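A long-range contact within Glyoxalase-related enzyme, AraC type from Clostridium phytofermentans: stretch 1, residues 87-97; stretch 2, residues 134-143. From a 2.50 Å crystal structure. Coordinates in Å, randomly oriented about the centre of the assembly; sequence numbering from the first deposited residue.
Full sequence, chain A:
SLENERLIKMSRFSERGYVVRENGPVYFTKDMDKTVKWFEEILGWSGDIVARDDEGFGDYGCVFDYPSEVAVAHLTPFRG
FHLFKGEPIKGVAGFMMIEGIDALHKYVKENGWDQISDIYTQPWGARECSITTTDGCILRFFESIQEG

Stretch 1, residues 87-97: EPIKGVAGFMM
Stretch 2 134-143: TDGCILRFFE

Two strands lie side by side and run the same way, residues 92-97 against 138-143, their axes 13° apart and 4.7 Å at closest approach, and main-chain hydrogen bonds hold them together. The ladder opens with Ile 138 N donating to Gly 91 O at 2.8 Å and Ala 93 N donating to Ile 138 O, also 2.8 Å and almost linear at 178°. It continues with Arg 140 N to Gly 94 O at 2.9 Å, Met 96 N to Arg 140 O at 3.0 Å and Phe 142 N to Met 96 O at 3.1 Å. In this parallel pattern Arg 140 and Met 96 each bond through N and O to two residues of the opposing strand; Ile 138 bonds to Gly 91 and Ala 93, and weakly to Gly 94.

The register is Val 92 with Ile 138, then Gly 94 with Leu 139, Phe 95 with Arg 140, Met 96 with Phe 141 and Met 97 with Phe 142, with CA-CA spacings of 4.5 to 5.2 Å. The extra residue is Ala 93, a beta bulge. Its phi/psi of -117/-12 breaks the extended run, turns its CB toward the other strand, and Ile 138 O accepts a second, weak bond from Gly 94 N at 3.5 Å. Gly 94 returns to extended angles, -151/145; a CB there would lie 3.0 Å from Leu 139 CD2, so the bare position makes room for that leucine (m, t).

Before the strands pair directly, water fills the gap. One water donates to Ile 89 O (2.9 Å from its O) and to Asp 135 O (2.8 Å from its O); another accepts from Gly 91 N and donates to Gly 136 O, its oxygen 2.8 Å from each. Gly 91 (115/-157) and Gly 136 (102/-16) adopt positive phi, where a side chain would jam against the preceding carbonyl. Nearby, Pro 88 CB rests 3.4 Å from Asp 135 O, and the bulge's Ala 93 CB packs 3.7 Å from Cys 137 CB.

From Gly 94 on, side-chain directions alternate between the two faces; because of the bulge, Val 92, before it, lies on the same face as Phe 95 and Met 97, with Ile 138, Arg 140 and Phe 142. Val 92 (t) brings CG2 to 4.2 Å from Ile 138 CG2 and 3.9 Å from Arg 140 CD, using the aliphatic part of the arginine (m, t, p). Farther out, Phe 95 CE1 sits over a face of the guanidinium, 3.9 Å from Arg 140 NH2. The Phe 95 ring (t, chi2 59°) meets Phe 142 (p, chi2 85°) obliquely, centroids 4.7 Å apart and planes at 33°, with Phe 95 CZ 3.5 Å from Phe 142 CE2. Met 97 (t, t, m) sets its CA over the Phe 142 ring face in a CH-pi contact, 3.8 Å from the centroid.

On the other face, Met 96 (p, t, chi3 109°) points to the same side as Phe 141 (m, chi2 -86°), and its end comes nearer the other strand: Met 96 CG lies 3.6 Å from Phe 141 CE1, while Met 96 SD approaches obliquely, 4.7 Å from the Phe 141 ring centroid. Altogether the pairing buries 874 Å².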

# COMPACT_ATOMS: atom_id res chain seq x y z
N GLU A 87 2.05 -13.98 8.31
CA GLU A 87 1.37 -13.50 9.50
C GLU A 87 0.62 -12.21 9.19
O GLU A 87 1.19 -11.26 8.65
CB GLU A 87 2.37 -13.24 10.63
CG GLU A 87 2.83 -14.49 11.37
CD GLU A 87 1.68 -15.26 12.03
OE1 GLU A 87 0.82 -14.63 12.68
OE2 GLU A 87 1.65 -16.51 11.89
N PRO A 88 -0.67 -12.15 9.54
CA PRO A 88 -1.48 -10.96 9.28
C PRO A 88 -0.81 -9.73 9.89
O PRO A 88 -0.08 -9.83 10.88
CB PRO A 88 -2.80 -11.27 9.99
CG PRO A 88 -2.85 -12.75 10.03
CD PRO A 88 -1.43 -13.13 10.34
N ILE A 89 -1.05 -8.56 9.31
CA ILE A 89 -0.48 -7.34 9.84
C ILE A 89 -1.23 -6.95 11.11
O ILE A 89 -2.47 -6.99 11.15
CB ILE A 89 -0.59 -6.17 8.83
CG1 ILE A 89 0.45 -6.37 7.71
CG2 ILE A 89 -0.37 -4.83 9.55
CD1 ILE A 89 0.24 -5.49 6.50
N LYS A 90 -0.49 -6.59 12.15
CA LYS A 90 -1.08 -6.14 13.41
C LYS A 90 -1.04 -4.63 13.38
O LYS A 90 0.03 -4.03 13.37
CB LYS A 90 -0.27 -6.65 14.61
CG LYS A 90 -0.17 -8.16 14.69
CD LYS A 90 0.74 -8.57 15.84
CE LYS A 90 0.91 -10.07 15.89
NZ LYS A 90 1.93 -10.45 16.92
N GLY A 91 -2.21 -4.00 13.34
CA GLY A 91 -2.26 -2.56 13.27
C GLY A 91 -2.87 -2.13 11.94
O GLY A 91 -3.60 -2.91 11.31
N VAL A 92 -2.57 -0.92 11.51
CA VAL A 92 -3.08 -0.36 10.27
C VAL A 92 -2.43 -0.94 9.02
O VAL A 92 -1.21 -0.93 8.88
CB VAL A 92 -2.92 1.17 10.25
CG1 VAL A 92 -3.29 1.70 8.87
CG2 VAL A 92 -3.80 1.81 11.32
N ALA A 93 -3.26 -1.44 8.11
CA ALA A 93 -2.78 -2.03 6.87
C ALA A 93 -3.24 -1.26 5.65
O ALA A 93 -2.76 -1.50 4.55
CB ALA A 93 -3.25 -3.48 6.76
N GLY A 94 -4.19 -0.35 5.83
CA GLY A 94 -4.71 0.43 4.72
C GLY A 94 -5.21 1.80 5.12
O GLY A 94 -5.75 2.00 6.21
N PHE A 95 -5.02 2.76 4.23
CA PHE A 95 -5.41 4.15 4.46
C PHE A 95 -5.95 4.66 3.14
O PHE A 95 -5.21 5.24 2.36
CB PHE A 95 -4.18 4.95 4.88
CG PHE A 95 -4.47 6.39 5.17
CD1 PHE A 95 -5.38 6.75 6.16
CD2 PHE A 95 -3.81 7.40 4.47
CE1 PHE A 95 -5.64 8.08 6.46
CE2 PHE A 95 -4.07 8.74 4.76
CZ PHE A 95 -4.99 9.08 5.76
N MET A 96 -7.23 4.44 2.88
CA MET A 96 -7.78 4.85 1.60
C MET A 96 -8.89 5.90 1.58
O MET A 96 -9.80 5.90 2.41
CB MET A 96 -8.18 3.60 0.79
CG MET A 96 -9.17 2.62 1.44
SD MET A 96 -9.27 0.98 0.55
CE MET A 96 -8.50 -0.02 1.70
N MET A 97 -8.77 6.81 0.62
CA MET A 97 -9.72 7.88 0.42
C MET A 97 -10.89 7.33 -0.38
O MET A 97 -10.70 6.70 -1.43
CB MET A 97 -9.06 9.03 -0.35
CG MET A 97 -9.94 10.28 -0.53
SD MET A 97 -9.37 11.39 -1.87
CE MET A 97 -7.89 12.07 -1.16
N THR A 134 -11.08 -9.81 8.74
CA THR A 134 -11.21 -11.16 9.27
C THR A 134 -9.85 -11.65 9.75
O THR A 134 -9.77 -12.62 10.50
CB THR A 134 -11.73 -12.17 8.20
OG1 THR A 134 -11.99 -13.44 8.82
CG2 THR A 134 -10.69 -12.38 7.11
N ASP A 135 -8.79 -10.97 9.32
CA ASP A 135 -7.44 -11.35 9.70
C ASP A 135 -6.91 -10.54 10.87
O ASP A 135 -5.83 -10.82 11.38
CB ASP A 135 -6.51 -11.19 8.50
CG ASP A 135 -6.91 -12.09 7.34
OD1 ASP A 135 -7.19 -11.57 6.24
OD2 ASP A 135 -6.94 -13.32 7.55
N GLY A 136 -7.66 -9.53 11.29
CA GLY A 136 -7.23 -8.71 12.41
C GLY A 136 -6.63 -7.34 12.07
O GLY A 136 -6.53 -6.51 12.96
N CYS A 137 -6.25 -7.11 10.82
CA CYS A 137 -5.67 -5.82 10.45
C CYS A 137 -6.73 -4.75 10.46
O CYS A 137 -7.93 -5.03 10.39
CB CYS A 137 -5.09 -5.81 9.03
SG CYS A 137 -4.56 -7.36 8.38
N ILE A 138 -6.26 -3.51 10.51
CA ILE A 138 -7.12 -2.34 10.52
C ILE A 138 -7.09 -1.64 9.17
O ILE A 138 -6.02 -1.42 8.59
CB ILE A 138 -6.67 -1.30 11.58
CG1 ILE A 138 -6.67 -1.93 12.98
CG2 ILE A 138 -7.56 -0.08 11.52
CD1 ILE A 138 -7.98 -2.58 13.37
N LEU A 139 -8.26 -1.29 8.66
CA LEU A 139 -8.36 -0.56 7.41
C LEU A 139 -9.02 0.76 7.72
O LEU A 139 -10.13 0.80 8.27
CB LEU A 139 -9.20 -1.31 6.38
CG LEU A 139 -8.71 -2.67 5.90
CD1 LEU A 139 -9.62 -3.17 4.79
CD2 LEU A 139 -7.27 -2.55 5.41
N ARG A 140 -8.35 1.85 7.37
CA ARG A 140 -8.90 3.18 7.60
C ARG A 140 -9.52 3.73 6.32
O ARG A 140 -8.93 3.69 5.25
CB ARG A 140 -7.80 4.12 8.10
CG ARG A 140 -7.24 3.73 9.47
CD ARG A 140 -6.14 4.66 9.95
NE ARG A 140 -6.60 6.05 9.99
CZ ARG A 140 -5.82 7.09 10.25
NH1 ARG A 140 -4.53 6.91 10.49
NH2 ARG A 140 -6.32 8.31 10.26
N PHE A 141 -10.74 4.23 6.45
CA PHE A 141 -11.45 4.81 5.31
C PHE A 141 -11.77 6.26 5.64
O PHE A 141 -12.19 6.57 6.76
CB PHE A 141 -12.74 4.03 5.06
CG PHE A 141 -12.52 2.62 4.56
CD1 PHE A 141 -12.34 2.36 3.21
CD2 PHE A 141 -12.47 1.55 5.45
CE1 PHE A 141 -12.13 1.06 2.74
CE2 PHE A 141 -12.25 0.25 5.00
CZ PHE A 141 -12.08 0.00 3.65
N PHE A 142 -11.55 7.16 4.70
CA PHE A 142 -11.86 8.55 4.97
C PHE A 142 -12.41 9.26 3.76
O PHE A 142 -12.17 8.85 2.62
CB PHE A 142 -10.62 9.30 5.51
CG PHE A 142 -9.54 9.52 4.49
CD1 PHE A 142 -9.58 10.62 3.64
CD2 PHE A 142 -8.49 8.60 4.36
CE1 PHE A 142 -8.59 10.81 2.67
CE2 PHE A 142 -7.51 8.78 3.40
CZ PHE A 142 -7.55 9.89 2.55
N GLU A 143 -13.17 10.32 4.02
CA GLU A 143 -13.76 11.14 2.98
C GLU A 143 -13.64 12.58 3.46
O GLU A 143 -14.10 12.92 4.56
CB GLU A 143 -15.23 10.78 2.76
CG GLU A 143 -15.86 11.50 1.59
CD GLU A 143 -17.28 11.05 1.29
OE1 GLU A 143 -17.81 11.43 0.23
OE2 GLU A 143 -17.87 10.32 2.12
O HOH W 1 -3.92 -9.10 12.58
O HOH W 2 -4.65 -4.99 14.29